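Putative 6-phosphogluconolactonase (Neisseria gonorrhoeae, PDB 3LHI) probably hydrolyses 6-phosphogluconolactone to 6-phosphogluconate, the second step in the oxidative stage of the pentose phosphate pathway. Local coordinates at residues Ile72-Arg86 with Trp99-Leu112. Numbering follows the deposited sequence.
Sequences IVPTNHADSNTGLVR and WIPMVEDGKTETEL. With EDO (1,2-ethanediol), chain C.
The guanidinium of R86 meets the D105 carboxylate edge-on, with T82 CG2 over one of its faces; obliquely, it also forms an off-centre cation-pi contact with W99, R86 CZ lying 4.9 Å from the centroid of the W99 five-membered ring. T82 OG1 sits at the edge of the indole, 3.5 Å from W99 CZ2, and V85 CG1 approaches CZ3 at a slant. The H77 ring has V73 CB over one face and E109 OE2 near its plane at CD2, while D79 N donates to ND1 in the ring plane. In this alpha/beta fold of the glucosamine-6-phosphate isomerase family, two parallel strands, 63-71 and 98-99, are linked through helix 81-88, and the contact joins the loop into that helix and its first turns to the end of strand 98-99 and the loop after it.

R86 grips D105 end-on, NH1 to OD1 and NH2 to OD2, both at 2.9 Å. The two planes are 42° apart, yet both N-H...O angles stay near 156°. The extended run from CG to NE lets a helix residue span the gap to the loop. D105 OD1 takes a second bond, 2.7 Å from T75 OG1 on its anti side; T75 OG1 and R86 NH1 reach OD1 from the same face of the carboxylate. With NH2 on OD2, three bonds over two oxygens hold the group against turning.

Farther along, P74 lies across E109, whose chain, bent at chi2 (84°), lays its CD 3.7 Å from P74 CD. L112 CD1 packs on the peptide between V73 and P74. T82 is buried; its OG1 is hydrogen-bonded to E70 and also receives a bond from a water that bridges to M102 N and V103 O. Another water ties the E104-K107 type II turn to segment 72-86, accepting from T75 N and donating to E104 O and K107 O.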
loop_
_atom_site.group_PDB
_atom_site.type_symbol
_atom_site.label_atom_id
_atom_site.label_comp_id
_atom_site.label_asym_id
_atom_site.label_seq_id
_atom_site.Cartn_x
_atom_site.Cartn_y
_atom_site.Cartn_z
ATOM N N ILE A 72 -13.572 -2.947 3.392
ATOM C CA ILE A 72 -14.780 -2.136 3.569
ATOM C C ILE A 72 -15.524 -2.686 4.778
ATOM O O ILE A 72 -16.429 -3.511 4.667
ATOM C CB ILE A 72 -15.639 -2.065 2.298
ATOM C CG1 ILE A 72 -14.796 -1.503 1.134
ATOM C CG2 ILE A 72 -16.844 -1.214 2.579
ATOM C CD1 ILE A 72 -15.540 -1.403 -0.220
ATOM N N VAL A 73 -15.039 -2.234 5.917
ATOM C CA VAL A 73 -15.515 -2.539 7.270
ATOM C C VAL A 73 -15.368 -1.274 8.067
ATOM O O VAL A 73 -14.599 -0.388 7.712
ATOM C CB VAL A 73 -14.690 -3.685 7.937
ATOM C CG1 VAL A 73 -14.863 -5.033 7.186
ATOM C CG2 VAL A 73 -13.230 -3.323 8.149
ATOM N N PRO A 74 -16.116 -1.145 9.186
ATOM C CA PRO A 74 -15.958 0.061 9.975
ATOM C C PRO A 74 -14.506 0.262 10.442
ATOM O O PRO A 74 -13.778 -0.707 10.612
ATOM C CB PRO A 74 -16.883 -0.175 11.156
ATOM C CG PRO A 74 -17.942 -1.057 10.568
ATOM C CD PRO A 74 -17.218 -1.997 9.656
ATOM N N THR A 75 -14.126 1.499 10.689
ATOM C CA THR A 75 -12.751 1.755 11.032
ATOM C C THR A 75 -12.327 1.273 12.425
ATOM O O THR A 75 -11.128 1.221 12.721
ATOM C CB THR A 75 -12.405 3.221 10.804
ATOM O OG1 THR A 75 -13.160 4.047 11.688
ATOM C CG2 THR A 75 -12.545 3.641 9.343
ATOM N N ASN A 76 -13.285 0.865 13.251
ATOM C CA ASN A 76 -12.992 0.221 14.531
ATOM C C ASN A 76 -13.073 -1.296 14.477
ATOM O O ASN A 76 -12.978 -1.935 15.515
ATOM C CB ASN A 76 -13.884 0.794 15.635
ATOM C CG ASN A 76 -15.330 0.492 15.461
ATOM O OD1 ASN A 76 -15.810 0.182 14.371
ATOM N ND2 ASN A 76 -16.089 0.652 16.561
ATOM N N HIS A 77 -13.216 -1.887 13.275
ATOM C CA HIS A 77 -13.285 -3.334 13.072
ATOM C C HIS A 77 -11.899 -3.957 13.151
ATOM O O HIS A 77 -10.896 -3.329 12.745
ATOM C CB HIS A 77 -13.910 -3.608 11.708
ATOM C CG HIS A 77 -14.265 -5.025 11.409
ATOM N ND1 HIS A 77 -13.340 -5.999 11.079
ATOM C CD2 HIS A 77 -15.482 -5.634 11.396
ATOM C CE1 HIS A 77 -13.988 -7.137 10.836
ATOM N NE2 HIS A 77 -15.288 -6.930 10.996
ATOM N N ALA A 78 -11.814 -5.200 13.624
ATOM C CA ALA A 78 -10.520 -5.842 13.731
ATOM C C ALA A 78 -9.740 -5.937 12.429
ATOM O O ALA A 78 -8.518 -6.008 12.453
ATOM C CB ALA A 78 -10.699 -7.270 14.331
ATOM N N ASP A 79 -10.432 -6.008 11.301
ATOM C CA ASP A 79 -9.811 -6.171 9.994
ATOM C C ASP A 79 -9.625 -4.838 9.254
ATOM O O ASP A 79 -9.290 -4.857 8.080
ATOM C CB ASP A 79 -10.628 -7.162 9.141
ATOM C CG ASP A 79 -10.668 -8.556 9.722
ATOM O OD1 ASP A 79 -9.716 -8.917 10.426
ATOM O OD2 ASP A 79 -11.652 -9.252 9.434
ATOM N N SER A 80 -9.810 -3.713 9.911
ATOM C CA SER A 80 -9.617 -2.407 9.293
ATOM C C SER A 80 -8.119 -2.093 9.189
ATOM O O SER A 80 -7.397 -2.072 10.189
ATOM C CB SER A 80 -10.286 -1.328 10.131
ATOM O OG SER A 80 -10.034 -0.046 9.590
ATOM N N ASN A 81 -7.649 -1.767 7.983
ATOM C CA ASN A 81 -6.296 -1.281 7.843
ATOM C C ASN A 81 -6.148 0.125 8.441
ATOM O O ASN A 81 -5.058 0.492 8.879
ATOM C CB ASN A 81 -5.852 -1.236 6.372
ATOM C CG ASN A 81 -5.661 -2.621 5.745
ATOM O OD1 ASN A 81 -5.482 -3.611 6.475
ATOM N ND2 ASN A 81 -5.618 -2.670 4.390
ATOM N N THR A 82 -7.223 0.921 8.435
ATOM C CA THR A 82 -7.222 2.213 9.102
ATOM C C THR A 82 -6.911 2.038 10.571
ATOM O O THR A 82 -6.043 2.728 11.148
ATOM C CB THR A 82 -8.566 2.905 8.913
ATOM O OG1 THR A 82 -8.739 3.190 7.505
ATOM C CG2 THR A 82 -8.620 4.243 9.702
ATOM N N GLY A 83 -7.573 1.072 11.205
ATOM C CA GLY A 83 -7.282 0.794 12.611
ATOM C C GLY A 83 -5.850 0.339 12.849
ATOM O O GLY A 83 -5.206 0.737 13.810
ATOM N N LEU A 84 -5.362 -0.501 11.947
ATOM C CA LEU A 84 -3.976 -0.983 11.967
ATOM C C LEU A 84 -3.032 0.185 12.010
ATOM O O LEU A 84 -2.224 0.272 12.937
ATOM C CB LEU A 84 -3.656 -1.847 10.733
ATOM C CG LEU A 84 -2.210 -2.298 10.620
ATOM C CD1 LEU A 84 -2.013 -3.529 11.526
ATOM C CD2 LEU A 84 -1.894 -2.537 9.097
ATOM N N VAL A 85 -3.137 1.061 10.995
ATOM C CA VAL A 85 -2.258 2.180 10.827
ATOM C C VAL A 85 -2.350 3.153 12.024
ATOM O O VAL A 85 -1.326 3.693 12.483
ATOM C CB VAL A 85 -2.495 2.857 9.470
ATOM C CG1 VAL A 85 -1.758 4.180 9.348
ATOM C CG2 VAL A 85 -2.073 1.897 8.348
ATOM N N ARG A 86 -3.539 3.356 12.554
ATOM C CA ARG A 86 -3.694 4.182 13.731
ATOM C C ARG A 86 -2.958 3.567 14.924
ATOM O O ARG A 86 -2.344 4.297 15.688
ATOM C CB ARG A 86 -5.151 4.419 14.026
ATOM C CG ARG A 86 -5.720 5.477 13.090
ATOM C CD ARG A 86 -7.250 5.562 13.189
ATOM N NE ARG A 86 -7.739 6.684 12.405
ATOM C CZ ARG A 86 -9.012 6.901 12.123
ATOM N NH1 ARG A 86 -9.920 6.043 12.473
ATOM N NH2 ARG A 86 -9.362 8.018 11.475
ATOM N N TRP A 99 -4.129 12.401 8.007
ATOM C CA TRP A 99 -4.773 11.175 7.537
ATOM C C TRP A 99 -5.681 11.440 6.384
ATOM O O TRP A 99 -6.528 12.328 6.466
ATOM C CB TRP A 99 -5.547 10.490 8.669
ATOM C CG TRP A 99 -6.219 9.247 8.267
ATOM C CD1 TRP A 99 -7.558 9.030 8.243
ATOM C CD2 TRP A 99 -5.616 8.032 7.881
ATOM N NE1 TRP A 99 -7.835 7.783 7.828
ATOM C CE2 TRP A 99 -6.669 7.124 7.591
ATOM C CE3 TRP A 99 -4.307 7.628 7.678
ATOM C CZ2 TRP A 99 -6.440 5.850 7.171
ATOM C CZ3 TRP A 99 -4.094 6.329 7.210
ATOM C CH2 TRP A 99 -5.169 5.469 6.983
ATOM N N ILE A 100 -5.474 10.710 5.290
ATOM C CA ILE A 100 -6.340 10.807 4.113
ATOM C C ILE A 100 -7.187 9.513 4.086
ATOM O O ILE A 100 -6.681 8.415 3.892
ATOM C CB ILE A 100 -5.508 10.941 2.807
ATOM C CG1 ILE A 100 -4.561 12.157 2.854
ATOM C CG2 ILE A 100 -6.471 10.981 1.595
ATOM C CD1 ILE A 100 -3.479 12.125 1.784
ATOM N N PRO A 101 -8.492 9.628 4.389
ATOM C CA PRO A 101 -9.306 8.439 4.641
ATOM C C PRO A 101 -9.691 7.673 3.412
ATOM O O PRO A 101 -9.857 8.258 2.307
ATOM C CB PRO A 101 -10.530 9.002 5.316
ATOM C CG PRO A 101 -10.693 10.342 4.657
ATOM C CD PRO A 101 -9.273 10.880 4.590
HETATM N N MSE A 102 -9.897 6.379 3.619
HETATM C CA MSE A 102 -10.420 5.459 2.633
HETATM C C MSE A 102 -11.868 5.003 2.949
HETATM O O MSE A 102 -12.668 4.773 2.048
HETATM C CB MSE A 102 -9.492 4.248 2.537
HETATM C CG MSE A 102 -8.121 4.506 1.894
HETATM SE SE MSE A 102 -8.252 4.586 -0.058
HETATM C CE MSE A 102 -7.706 2.711 -0.462
ATOM N N VAL A 103 -12.155 4.840 4.240
ATOM C CA VAL A 103 -13.484 4.537 4.812
ATOM C C VAL A 103 -13.756 5.607 5.855
ATOM O O VAL A 103 -12.874 5.979 6.667
ATOM C CB VAL A 103 -13.501 3.108 5.471
ATOM C CG1 VAL A 103 -14.800 2.846 6.222
ATOM C CG2 VAL A 103 -13.367 2.057 4.383
ATOM N N GLU A 104 -14.995 6.122 5.862
ATOM C CA GLU A 104 -15.394 7.178 6.778
ATOM C C GLU A 104 -15.551 6.657 8.198
ATOM O O GLU A 104 -16.224 5.642 8.401
ATOM C CB GLU A 104 -16.727 7.771 6.269
ATOM C CG GLU A 104 -17.106 9.069 6.932
ATOM C CD GLU A 104 -18.297 9.767 6.289
ATOM O OE1 GLU A 104 -18.896 9.188 5.361
ATOM O OE2 GLU A 104 -18.578 10.894 6.748
ATOM N N ASP A 105 -14.976 7.364 9.161
ATOM C CA ASP A 105 -15.163 7.041 10.578
ATOM C C ASP A 105 -16.632 7.187 10.981
ATOM O O ASP A 105 -17.330 8.080 10.481
ATOM C CB ASP A 105 -14.331 7.962 11.468
ATOM C CG ASP A 105 -12.840 7.740 11.358
ATOM O OD1 ASP A 105 -12.422 6.576 11.105
ATOM O OD2 ASP A 105 -12.120 8.735 11.576
ATOM N N GLY A 106 -17.074 6.338 11.893
ATOM C CA GLY A 106 -18.413 6.445 12.454
ATOM C C GLY A 106 -19.498 5.725 11.706
ATOM O O GLY A 106 -20.638 5.673 12.158
ATOM N N LYS A 107 -19.160 5.161 10.568
ATOM C CA LYS A 107 -20.099 4.382 9.801
ATOM C C LYS A 107 -20.053 2.915 10.171
ATOM O O LYS A 107 -18.983 2.321 10.248
ATOM C CB LYS A 107 -19.816 4.556 8.308
ATOM C CG LYS A 107 -19.902 5.985 7.832
ATOM C CD LYS A 107 -21.322 6.563 7.924
ATOM C CE LYS A 107 -21.381 7.929 7.265
ATOM N NZ LYS A 107 -22.558 8.676 7.683
ATOM N N THR A 108 -21.214 2.320 10.410
ATOM C CA THR A 108 -21.293 0.926 10.788
ATOM C C THR A 108 -21.469 0.062 9.519
ATOM O O THR A 108 -21.601 0.618 8.425
ATOM C CB THR A 108 -22.422 0.747 11.822
ATOM O OG1 THR A 108 -23.687 1.015 11.211
ATOM C CG2 THR A 108 -22.235 1.750 12.992
ATOM N N GLU A 109 -21.416 -1.273 9.628
ATOM C CA GLU A 109 -21.437 -2.172 8.463
ATOM C C GLU A 109 -22.593 -1.927 7.523
ATOM O O GLU A 109 -22.431 -1.962 6.312
ATOM C CB GLU A 109 -21.503 -3.680 8.794
ATOM C CG GLU A 109 -20.245 -4.295 9.324
ATOM C CD GLU A 109 -20.052 -4.119 10.818
ATOM O OE1 GLU A 109 -20.850 -3.325 11.478
ATOM O OE2 GLU A 109 -19.092 -4.805 11.307
ATOM N N THR A 110 -23.789 -1.717 8.070
ATOM C CA THR A 110 -24.951 -1.500 7.176
ATOM C C THR A 110 -24.982 -0.136 6.519
ATOM O O THR A 110 -25.807 0.092 5.647
ATOM C CB THR A 110 -26.290 -1.776 7.877
ATOM O OG1 THR A 110 -26.462 -0.868 8.966
ATOM C CG2 THR A 110 -26.318 -3.246 8.369
ATOM N N GLU A 111 -24.075 0.771 6.919
ATOM C CA GLU A 111 -23.937 2.073 6.307
ATOM C C GLU A 111 -22.852 2.142 5.245
ATOM O O GLU A 111 -22.650 3.192 4.654
ATOM C CB GLU A 111 -23.659 3.139 7.340
ATOM C CG GLU A 111 -24.795 3.255 8.377
ATOM C CD GLU A 111 -24.513 4.254 9.520
ATOM O OE1 GLU A 111 -23.432 4.230 10.158
ATOM O OE2 GLU A 111 -25.377 5.081 9.802
ATOM N N LEU A 112 -22.156 1.035 5.004
ATOM C CA LEU A 112 -21.001 1.034 4.139
ATOM C C LEU A 112 -21.422 0.250 2.913
ATOM O O LEU A 112 -21.660 -0.976 2.978
ATOM C CB LEU A 112 -19.801 0.374 4.828
ATOM C CG LEU A 112 -19.167 1.211 5.941
ATOM C CD1 LEU A 112 -18.107 0.339 6.696
ATOM C CD2 LEU A 112 -18.568 2.530 5.441
HETATM C C1 EDO C . -7.163 -3.555 14.633
HETATM O O1 EDO C . -6.901 -4.973 14.875
HETATM C C2 EDO C . -6.041 -2.589 15.059
HETATM O O2 EDO C . -4.724 -3.002 14.636
HETATM O O HOH W 1 -16.379 3.359 10.053
HETATM O O HOH W 2 -15.642 4.063 13.066
HETATM O O HOH W 3 -17.981 -7.135 9.453
HETATM O O HOH W 4 -9.940 5.348 6.348
#